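Local coordinates for protein histidine kinase (PDB 3LI9) that probably autophosphorylates on histidine from ATP as a membrane-bound sensor kinase, of which this chain is the extracellular double-PDC (Cache) sensor domain, at residues I183-V194 and F261-M272. Numbering follows the deposited sequence.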
ATOM      1  N   ILE A 183      13.200 -10.179 -11.902  1.00 20.41           N
ATOM      2  CA  ILE A 183      14.318  -9.281 -12.262  1.00 21.47           C
ATOM      3  C   ILE A 183      15.625  -9.969 -11.986  1.00 23.13           C
ATOM      4  O   ILE A 183      15.834 -10.563 -10.906  1.00 22.52           O
ATOM      5  CB  ILE A 183      14.208  -7.960 -11.486  1.00 21.00           C
ATOM      6  CG1 ILE A 183      12.970  -7.200 -11.972  1.00 19.53           C
ATOM      7  CG2 ILE A 183      15.502  -7.074 -11.681  1.00 20.12           C
ATOM      8  CD1 ILE A 183      12.550  -6.056 -11.016  1.00 19.70           C
ATOM      9  N   ARG A 184      16.480  -9.975 -13.017  1.00 25.82           N
ATOM     10  CA  ARG A 184      17.800 -10.589 -12.848  1.00 29.32           C
ATOM     11  C   ARG A 184      18.850  -9.619 -13.312  1.00 29.65           C
ATOM     12  O   ARG A 184      18.677  -8.934 -14.327  1.00 30.73           O
ATOM     13  CB  ARG A 184      17.878 -11.880 -13.640  1.00 30.37           C
ATOM     14  CG  ARG A 184      16.978 -12.947 -13.068  1.00 36.71           C
ATOM     15  CD  ARG A 184      17.195 -13.243 -11.506  1.00 40.95           C
ATOM     16  NE  ARG A 184      16.318 -14.373 -11.267  1.00 46.71           N
ATOM     17  CZ  ARG A 184      15.332 -14.456 -10.378  1.00 46.44           C
ATOM     18  NH1 ARG A 184      14.615 -15.576 -10.387  1.00 46.63           N
ATOM     19  NH2 ARG A 184      15.117 -13.521  -9.450  1.00 36.12           N
ATOM     20  N   THR A 185      19.946  -9.521 -12.587  1.00 31.06           N
ATOM     21  CA  THR A 185      20.984  -8.611 -13.035  1.00 32.98           C
ATOM     22  C   THR A 185      22.352  -9.320 -12.881  1.00 33.84           C
ATOM     23  O   THR A 185      22.561 -10.046 -11.933  1.00 32.39           O
ATOM     24  CB  THR A 185      20.909  -7.289 -12.187  1.00 33.24           C
ATOM     25  OG1 THR A 185      21.795  -6.285 -12.705  1.00 37.18           O
ATOM     26  CG2 THR A 185      21.261  -7.587 -10.738  1.00 34.22           C
ATOM     27  N   PHE A 186      23.292  -9.054 -13.778  1.00 34.51           N
ATOM     28  CA  PHE A 186      24.515  -9.862 -13.789  1.00 35.26           C
ATOM     29  C   PHE A 186      24.229 -11.380 -13.841  1.00 35.76           C
ATOM     30  O   PHE A 186      23.384 -11.826 -14.596  1.00 36.83           O
ATOM     31  CB  PHE A 186      25.441  -9.425 -12.631  1.00 34.14           C
ATOM     32  CG  PHE A 186      25.772  -7.969 -12.683  1.00 35.01           C
ATOM     33  CD1 PHE A 186      26.724  -7.491 -13.566  1.00 37.15           C
ATOM     34  CD2 PHE A 186      25.089  -7.057 -11.904  1.00 35.30           C
ATOM     35  CE1 PHE A 186      27.020  -6.137 -13.622  1.00 38.82           C
ATOM     36  CE2 PHE A 186      25.372  -5.700 -11.985  1.00 34.61           C
ATOM     37  CZ  PHE A 186      26.317  -5.240 -12.842  1.00 35.62           C
ATOM     38  N   ASP A 187      24.920 -12.190 -13.058  1.00 36.31           N
ATOM     39  CA  ASP A 187      24.690 -13.608 -13.107  1.00 37.26           C
ATOM     40  C   ASP A 187      23.666 -14.120 -12.110  1.00 35.69           C
ATOM     41  O   ASP A 187      22.853 -14.955 -12.448  1.00 37.29           O
ATOM     42  CB  ASP A 187      26.006 -14.372 -12.883  1.00 37.15           C
ATOM     43  CG  ASP A 187      27.060 -14.031 -13.932  1.00 44.24           C
ATOM     44  OD1 ASP A 187      26.696 -13.878 -15.121  1.00 48.37           O
ATOM     45  OD2 ASP A 187      28.261 -13.902 -13.573  1.00 51.23           O
ATOM     46  N   THR A 188      23.752 -13.670 -10.865  1.00 34.45           N
ATOM     47  CA  THR A 188      22.854 -14.172  -9.839  1.00 33.58           C
ATOM     48  C   THR A 188      22.202 -13.000  -9.068  1.00 30.39           C
ATOM     49  O   THR A 188      21.683 -13.199  -7.984  1.00 30.48           O
ATOM     50  CB  THR A 188      23.588 -15.047  -8.814  1.00 33.70           C
ATOM     51  OG1 THR A 188      24.636 -14.287  -8.209  1.00 34.59           O
ATOM     52  CG2 THR A 188      24.193 -16.367  -9.456  1.00 35.08           C
ATOM     53  N   GLY A 189      22.307 -11.797  -9.606  1.00 27.32           N
ATOM     54  CA  GLY A 189      21.714 -10.623  -8.933  1.00 24.10           C
ATOM     55  C   GLY A 189      20.195 -10.715  -9.005  1.00 22.43           C
ATOM     56  O   GLY A 189      19.643 -11.276  -9.952  1.00 22.69           O
ATOM     57  N   TYR A 190      19.512 -10.138  -8.024  1.00 19.04           N
ATOM     58  CA  TYR A 190      18.027 -10.242  -8.027  1.00 17.38           C
ATOM     59  C   TYR A 190      17.509  -9.000  -7.316  1.00 16.36           C
ATOM     60  O   TYR A 190      18.273  -8.082  -7.002  1.00 15.69           O
ATOM     61  CB  TYR A 190      17.595 -11.498  -7.280  1.00 17.59           C
ATOM     62  CG  TYR A 190      18.031 -11.567  -5.810  1.00 16.57           C
ATOM     63  CD1 TYR A 190      17.178 -11.177  -4.765  1.00 16.60           C
ATOM     64  CD2 TYR A 190      19.326 -12.083  -5.434  1.00 20.86           C
ATOM     65  CE1 TYR A 190      17.560 -11.261  -3.429  1.00 20.16           C
ATOM     66  CE2 TYR A 190      19.712 -12.149  -4.078  1.00 24.47           C
ATOM     67  CZ  TYR A 190      18.824 -11.749  -3.104  1.00 24.78           C
ATOM     68  OH  TYR A 190      19.185 -11.816  -1.791  1.00 28.38           O
ATOM     69  N   ALA A 191      16.182  -8.944  -7.099  1.00 14.91           N
ATOM     70  CA  ALA A 191      15.605  -7.686  -6.617  1.00 15.34           C
ATOM     71  C   ALA A 191      14.434  -8.079  -5.748  1.00 16.06           C
ATOM     72  O   ALA A 191      13.855  -9.179  -5.910  1.00 14.62           O
ATOM     73  CB  ALA A 191      15.031  -6.915  -7.820  1.00 15.96           C
ATOM     74  N   PHE A 192      14.067  -7.196  -4.834  1.00 13.98           N
ATOM     75  CA  PHE A 192      12.777  -7.379  -4.090  1.00 14.78           C
ATOM     76  C   PHE A 192      12.282  -5.997  -3.611  1.00 15.06           C
ATOM     77  O   PHE A 192      13.015  -5.035  -3.642  1.00 14.57           O
ATOM     78  CB  PHE A 192      12.941  -8.337  -2.868  1.00 14.46           C
ATOM     79  CG  PHE A 192      13.976  -7.902  -1.887  1.00 15.69           C
ATOM     80  CD1 PHE A 192      13.680  -6.985  -0.856  1.00 16.89           C
ATOM     81  CD2 PHE A 192      15.231  -8.448  -1.955  1.00 20.36           C
ATOM     82  CE1 PHE A 192      14.714  -6.587   0.104  1.00 18.19           C
ATOM     83  CE2 PHE A 192      16.220  -8.068  -1.013  1.00 18.36           C
ATOM     84  CZ  PHE A 192      15.968  -7.162  -0.022  1.00 17.65           C
HETATM   85  N   MSE A 193      11.023  -5.891  -3.218  1.00 14.29           N
HETATM   86  CA  MSE A 193      10.505  -4.620  -2.728  1.00 13.96           C
HETATM   87  C   MSE A 193      10.199  -4.774  -1.260  1.00 13.24           C
HETATM   88  O   MSE A 193       9.829  -5.870  -0.814  1.00 13.66           O
HETATM   89  CB  MSE A 193       9.190  -4.228  -3.458  1.00 12.54           C
HETATM   90  CG  MSE A 193       9.465  -3.793  -4.792  1.00 19.31           C
HETATM   91 SE   MSE A 193       9.298  -1.773  -4.759  1.00 31.17          SE
HETATM   92  CE  MSE A 193       7.487  -2.083  -4.885  1.00  9.76           C
ATOM     93  N   VAL A 194      10.339  -3.685  -0.502  1.00 12.70           N
ATOM     94  CA  VAL A 194       9.924  -3.665   0.905  1.00 11.30           C
ATOM     95  C   VAL A 194       9.010  -2.491   1.198  1.00 11.98           C
ATOM     96  O   VAL A 194       9.031  -1.483   0.452  1.00 12.85           O
ATOM     97  CB  VAL A 194      11.124  -3.665   1.925  1.00 12.53           C
ATOM     98  CG1 VAL A 194      12.018  -4.955   1.697  1.00 13.05           C
ATOM     99  CG2 VAL A 194      11.986  -2.416   1.754  1.00 14.11           C
ATOM    100  N   PHE A 261       8.095   3.361   0.306  1.00 12.61           N
ATOM    101  CA  PHE A 261       8.492   1.975   0.206  1.00 13.22           C
ATOM    102  C   PHE A 261       9.890   1.971  -0.420  1.00 11.21           C
ATOM    103  O   PHE A 261      10.459   3.043  -0.651  1.00 11.95           O
ATOM    104  CB  PHE A 261       7.502   1.222  -0.714  1.00 12.34           C
ATOM    105  CG  PHE A 261       6.176   0.881  -0.006  1.00 12.35           C
ATOM    106  CD1 PHE A 261       5.767   1.619   1.112  1.00 14.30           C
ATOM    107  CD2 PHE A 261       5.312  -0.043  -0.540  1.00 15.90           C
ATOM    108  CE1 PHE A 261       4.514   1.358   1.809  1.00 18.81           C
ATOM    109  CE2 PHE A 261       4.025  -0.320   0.099  1.00 14.69           C
ATOM    110  CZ  PHE A 261       3.656   0.370   1.272  1.00 17.29           C
ATOM    111  N   SER A 262      10.506   0.804  -0.677  1.00 10.25           N
ATOM    112  CA  SER A 262      11.811   0.835  -1.262  1.00 10.72           C
ATOM    113  C   SER A 262      11.987  -0.301  -2.255  1.00 10.94           C
ATOM    114  O   SER A 262      11.528  -1.422  -1.916  1.00 14.05           O
ATOM    115  CB  SER A 262      12.934   0.764  -0.151  1.00 13.09           C
ATOM    116  OG  SER A 262      14.229   1.000  -0.742  1.00 14.17           O
ATOM    117  N   PHE A 263      12.690  -0.054  -3.368  1.00 12.06           N
ATOM    118  CA  PHE A 263      13.030  -1.122  -4.275  1.00 11.43           C
ATOM    119  C   PHE A 263      14.514  -1.463  -4.017  1.00 14.10           C
ATOM    120  O   PHE A 263      15.348  -0.555  -3.956  1.00 13.80           O
ATOM    121  CB  PHE A 263      12.838  -0.656  -5.770  1.00 11.62           C
ATOM    122  CG  PHE A 263      13.252  -1.737  -6.753  1.00 12.45           C
ATOM    123  CD1 PHE A 263      12.339  -2.692  -7.169  1.00 18.74           C
ATOM    124  CD2 PHE A 263      14.573  -1.790  -7.209  1.00 15.18           C
ATOM    125  CE1 PHE A 263      12.746  -3.702  -8.084  1.00 15.51           C
ATOM    126  CE2 PHE A 263      14.974  -2.807  -8.140  1.00 19.47           C
ATOM    127  CZ  PHE A 263      14.040  -3.727  -8.559  1.00 17.52           C
ATOM    128  N   VAL A 264      14.802  -2.760  -3.850  1.00 13.37           N
ATOM    129  CA  VAL A 264      16.158  -3.193  -3.466  1.00 15.18           C
ATOM    130  C   VAL A 264      16.726  -4.120  -4.528  1.00 16.08           C
ATOM    131  O   VAL A 264      16.088  -5.103  -4.968  1.00 16.10           O
ATOM    132  CB  VAL A 264      16.136  -3.911  -2.089  1.00 13.10           C
ATOM    133  CG1 VAL A 264      17.578  -4.236  -1.643  1.00 14.07           C
ATOM    134  CG2 VAL A 264      15.462  -3.071  -1.057  1.00 14.94           C
ATOM    135  N   LEU A 265      17.926  -3.814  -4.993  1.00 16.59           N
ATOM    136  CA  LEU A 265      18.619  -4.711  -5.892  1.00 18.17           C
ATOM    137  C   LEU A 265      19.791  -5.319  -5.116  1.00 20.98           C
ATOM    138  O   LEU A 265      20.532  -4.574  -4.411  1.00 20.24           O
ATOM    139  CB  LEU A 265      19.285  -3.937  -7.046  1.00 22.00           C
ATOM    140  CG  LEU A 265      18.646  -3.641  -8.354  1.00 26.59           C
ATOM    141  CD1 LEU A 265      19.695  -2.923  -9.255  1.00 27.29           C
ATOM    142  CD2 LEU A 265      18.044  -4.877  -9.012  1.00 26.14           C
ATOM    143  N   VAL A 266      19.951  -6.635  -5.232  1.00 19.53           N
ATOM    144  CA  VAL A 266      21.016  -7.311  -4.473  1.00 21.53           C
ATOM    145  C   VAL A 266      21.999  -7.866  -5.526  1.00 22.24           C
ATOM    146  O   VAL A 266      21.611  -8.623  -6.405  1.00 22.67           O
ATOM    147  CB  VAL A 266      20.476  -8.463  -3.603  1.00 20.55           C
ATOM    148  CG1 VAL A 266      21.610  -9.243  -2.926  1.00 21.91           C
ATOM    149  CG2 VAL A 266      19.498  -7.941  -2.529  1.00 21.51           C
ATOM    150  N   VAL A 267      23.247  -7.392  -5.477  1.00 22.19           N
ATOM    151  CA  VAL A 267      24.201  -7.680  -6.527  1.00 23.92           C
ATOM    152  C   VAL A 267      25.500  -8.197  -5.870  1.00 23.85           C
ATOM    153  O   VAL A 267      26.054  -7.512  -5.004  1.00 24.76           O
ATOM    154  CB  VAL A 267      24.645  -6.393  -7.219  1.00 22.78           C
ATOM    155  CG1 VAL A 267      25.539  -6.740  -8.355  1.00 28.17           C
ATOM    156  CG2 VAL A 267      23.463  -5.583  -7.787  1.00 27.15           C
ATOM    157  N   PRO A 268      25.956  -9.352  -6.314  1.00 27.25           N
ATOM    158  CA  PRO A 268      27.222  -9.919  -5.854  1.00 27.54           C
ATOM    159  C   PRO A 268      28.341  -9.017  -6.379  1.00 28.65           C
ATOM    160  O   PRO A 268      28.441  -8.798  -7.601  1.00 28.21           O
ATOM    161  CB  PRO A 268      27.264 -11.272  -6.548  1.00 28.78           C
ATOM    162  CG  PRO A 268      25.860 -11.573  -6.902  1.00 30.58           C
ATOM    163  CD  PRO A 268      25.290 -10.237  -7.275  1.00 27.02           C
ATOM    164  N   LYS A 269      29.138  -8.474  -5.473  1.00 29.21           N
ATOM    165  CA  LYS A 269      30.126  -7.491  -5.842  1.00 31.71           C
ATOM    166  C   LYS A 269      31.092  -8.015  -6.877  1.00 33.32           C
ATOM    167  O   LYS A 269      31.434  -7.309  -7.843  1.00 33.17           O
ATOM    168  CB  LYS A 269      30.896  -7.039  -4.615  1.00 31.75           C
ATOM    169  CG  LYS A 269      31.976  -5.971  -4.911  1.00 32.52           C
ATOM    170  CD  LYS A 269      32.408  -5.311  -3.570  1.00 30.83           C
ATOM    171  CE  LYS A 269      33.295  -4.069  -3.799  1.00 30.78           C
ATOM    172  NZ  LYS A 269      33.700  -3.382  -2.485  1.00 32.69           N
ATOM    173  N   GLU A 270      31.549  -9.241  -6.693  1.00 34.82           N
ATOM    174  CA  GLU A 270      32.494  -9.791  -7.660  1.00 37.89           C
ATOM    175  C   GLU A 270      31.917  -9.898  -9.094  1.00 38.08           C
ATOM    176  O   GLU A 270      32.650  -9.763 -10.096  1.00 39.19           O
ATOM    177  CB  GLU A 270      33.057 -11.124  -7.161  1.00 38.43           C
ATOM    178  CG  GLU A 270      33.502 -11.990  -8.301  1.00 45.98           C
ATOM    179  CD  GLU A 270      33.649 -13.448  -7.896  1.00 54.24           C
ATOM    180  OE1 GLU A 270      34.006 -13.694  -6.723  1.00 57.07           O
ATOM    181  OE2 GLU A 270      33.422 -14.341  -8.752  1.00 57.66           O
ATOM    182  N   GLU A 271      30.614 -10.106  -9.227  1.00 36.87           N
ATOM    183  CA  GLU A 271      30.010 -10.101 -10.550  1.00 36.96           C
ATOM    184  C   GLU A 271      29.943  -8.700 -11.145  1.00 37.48           C
ATOM    185  O   GLU A 271      29.968  -8.526 -12.353  1.00 37.32           O
ATOM    186  CB  GLU A 271      28.596 -10.658 -10.463  1.00 36.27           C
ATOM    187  CG  GLU A 271      28.566 -12.111 -10.101  1.00 35.89           C
ATOM    188  CD  GLU A 271      27.149 -12.683  -9.945  1.00 36.30           C
ATOM    189  OE1 GLU A 271      26.176 -12.118 -10.518  1.00 35.01           O
ATOM    190  OE2 GLU A 271      27.025 -13.703  -9.236  1.00 34.79           O
HETATM  191  N   MSE A 272      29.815  -7.705 -10.278  1.00 40.27           N
HETATM  192  CA  MSE A 272      29.506  -6.326 -10.691  1.00 42.41           C
HETATM  193  C   MSE A 272      30.793  -5.724 -11.224  1.00 44.00           C
HETATM  194  O   MSE A 272      30.798  -4.935 -12.187  1.00 44.14           O
HETATM  195  CB  MSE A 272      29.000  -5.489  -9.502  1.00 41.16           C
HETATM  196  CG  MSE A 272      28.007  -4.376  -9.845  1.00 42.22           C
HETATM  197 SE   MSE A 272      27.849  -2.943  -8.522  1.00 43.59          SE
HETATM  198  CE  MSE A 272      29.720  -2.639  -7.953  1.00 45.67           C
TER
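Tyr-190 and Phe-192 lay their rings over Val-266 and Val-264 where strand 190-194, at one edge of the antiparallel four-stranded sheet of a PDC (Cache) module, pairs with strand 261-268. In both aromatic side chains CG is tucked over the backbone, flanked by N and C (chi1 60° and 57°), which swings each ring across to the neighbouring strand. CB of Val-266 sits 3.9 Å from the centroid of the Tyr-190 ring, and CB of Val-264 makes the matching CH-pi contact with one face of Phe-192. Hydrogen-bonded backbone pairs run beneath these rings. On the other face of the sheet, turned to helix 13-48, Ala-191 CB packs 3.4 Å from Phe-263 CZ; Ile-183 CD1 reaches the edge of that ring, and selenium of Met-193, a selenomethionine, also lies at its edge.

Beyond Tyr-190 and Val-266, Glu-271 on the short helix 269-272 ties down the turn 186-188. Its OE1 takes two amides, Thr-188 N near the carboxylate plane on the syn side and Asp-187 N from above that plane. The Thr-188 hydroxyl completes the grip, OG1 donating to Glu-271 OE2 at 2.7 Å. With an alanine here both amides and the hydroxyl would probably lose their shared acceptor group, leaving the turn freer to move. Alongside, Phe-186 turns one face to Met-272 CA, while its CD2 touches Val-267 CG1 at 3.6 Å.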